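Local coordinates for acyl-ACP thioesterase (Bacteroides thetaiotaomicron, PDB 2ESS), which probably hydrolyses the thioester of fatty acyl-ACP to release free fatty acids, at residues H175-S178 and I179-I182. Numbering follows the deposited sequence.
With CA (calcium ion), chain B.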
loop_
_atom_site.group_PDB
_atom_site.type_symbol
_atom_site.label_atom_id
_atom_site.label_comp_id
_atom_site.label_asym_id
_atom_site.label_seq_id
_atom_site.Cartn_x
_atom_site.Cartn_y
_atom_site.Cartn_z
ATOM N N HIS A 175 6.110 11.459 10.445
ATOM C CA HIS A 175 5.829 10.444 11.449
ATOM C C HIS A 175 5.349 9.141 10.824
ATOM O O HIS A 175 4.987 9.069 9.654
ATOM C CB HIS A 175 4.888 10.953 12.551
ATOM C CG HIS A 175 3.596 11.500 12.040
ATOM N ND1 HIS A 175 3.156 12.772 12.337
ATOM C CD2 HIS A 175 2.644 10.943 11.257
ATOM C CE1 HIS A 175 1.987 12.976 11.754
ATOM N NE2 HIS A 175 1.658 11.886 11.085
ATOM N N VAL A 176 5.439 8.092 11.627
ATOM C CA VAL A 176 4.955 6.804 11.252
ATOM C C VAL A 176 3.469 6.909 11.005
ATOM O O VAL A 176 2.721 7.406 11.838
ATOM C CB VAL A 176 5.272 5.741 12.321
ATOM C CG1 VAL A 176 4.583 4.409 11.953
ATOM C CG2 VAL A 176 6.719 5.577 12.407
ATOM N N ASN A 177 3.037 6.470 9.833
ATOM C CA ASN A 177 1.676 6.712 9.441
ATOM C C ASN A 177 0.697 5.710 10.080
ATOM O O ASN A 177 1.082 4.629 10.557
ATOM C CB ASN A 177 1.573 6.953 7.906
ATOM C CG ASN A 177 1.415 5.698 7.090
ATOM O OD1 ASN A 177 0.692 4.812 7.465
ATOM N ND2 ASN A 177 2.035 5.668 5.896
ATOM N N SER A 178 -0.556 6.142 10.157
ATOM C CA SER A 178 -1.639 5.393 10.772
ATOM C C SER A 178 -1.762 3.945 10.319
ATOM O O SER A 178 -2.022 3.033 11.130
ATOM C CB SER A 178 -2.959 6.080 10.417
ATOM O OG SER A 178 -2.965 7.397 10.872
ATOM N N ILE A 179 -1.579 3.746 9.011
ATOM C CA ILE A 179 -1.737 2.447 8.377
ATOM C C ILE A 179 -0.553 1.534 8.636
ATOM O O ILE A 179 -0.711 0.325 8.748
ATOM C CB ILE A 179 -1.949 2.619 6.847
ATOM C CG1 ILE A 179 -3.175 3.480 6.594
ATOM C CG2 ILE A 179 -2.153 1.296 6.162
ATOM C CD1 ILE A 179 -4.375 3.063 7.390
ATOM N N ARG A 180 0.643 2.101 8.715
ATOM C CA ARG A 180 1.819 1.315 8.974
ATOM C C ARG A 180 1.763 0.706 10.359
ATOM O O ARG A 180 2.199 -0.418 10.533
ATOM C CB ARG A 180 3.082 2.158 8.811
ATOM C CG ARG A 180 3.339 2.526 7.351
ATOM C CD ARG A 180 3.869 1.337 6.604
ATOM N NE ARG A 180 3.750 1.512 5.165
ATOM C CZ ARG A 180 4.238 0.642 4.276
ATOM N NH1 ARG A 180 4.895 -0.442 4.684
ATOM N NH2 ARG A 180 4.088 0.865 2.976
ATOM N N TYR A 181 1.184 1.406 11.338
ATOM C CA TYR A 181 0.990 0.779 12.644
ATOM C C TYR A 181 0.102 -0.465 12.578
ATOM O O TYR A 181 0.366 -1.435 13.276
ATOM C CB TYR A 181 0.376 1.734 13.634
ATOM C CG TYR A 181 1.252 2.836 14.160
ATOM C CD1 TYR A 181 2.368 2.571 14.979
ATOM C CD2 TYR A 181 0.938 4.162 13.899
ATOM C CE1 TYR A 181 3.147 3.617 15.512
ATOM C CE2 TYR A 181 1.708 5.204 14.428
ATOM C CZ TYR A 181 2.799 4.931 15.240
ATOM O OH TYR A 181 3.496 6.022 15.741
ATOM N N ILE A 182 -0.978 -0.391 11.801
ATOM C CA ILE A 182 -1.871 -1.537 11.580
ATOM C C ILE A 182 -1.116 -2.743 11.023
ATOM O O ILE A 182 -1.206 -3.851 11.582
ATOM C CB ILE A 182 -3.044 -1.171 10.646
ATOM C CG1 ILE A 182 -3.907 -0.081 11.308
ATOM C CG2 ILE A 182 -3.898 -2.407 10.335
ATOM C CD1 ILE A 182 -5.115 0.396 10.440
HETATM CA CA CA B . 0.305 11.074 9.413
HETATM O O HOH W 1 3.252 8.191 14.457
HETATM O O HOH W 2 1.714 3.491 4.011
HETATM O O HOH W 3 -0.939 9.269 9.705
#
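Asn177 OD1 takes two backbone N-H groups of the first turn of helix 178-186: Arg180 N at 3.0 Å, tilted 35° from the carbonyl plane, and Ile179 N at 2.9 Å in a weak, more bent bond. This is an N-cap; with CG between the backbone N and the carbonyl carbon (chi1 87°), the amide oxygen is turned towards the helix start. Arg180 CG passes obliquely by the amide, 3.5 Å from OD1, and a water joins Asn177 ND2 to Arg180 NE. One residue earlier, Val176 CG1 sits over the centre of one face of the Tyr181 ring, 3.8 Å from its centroid, a CH-pi contact. A second water donates to Val176 O and accepts from Tyr181 OH, which also bonds Ser210. A phenylalanine in place of Tyr181 would probably leave this water and Ser210 without their hydroxyl partner. Ahead of the cap, in one of its two conformers, His175 NE2 binds calcium at 2.3 Å together with Asp171; a calcium-bound water accepts from Ser178 N at 3.2 Å. That water joins the metal site to the helix start, where the side-chain cap takes up N-H groups, Arg180 N also reaching Asn177 O weakly.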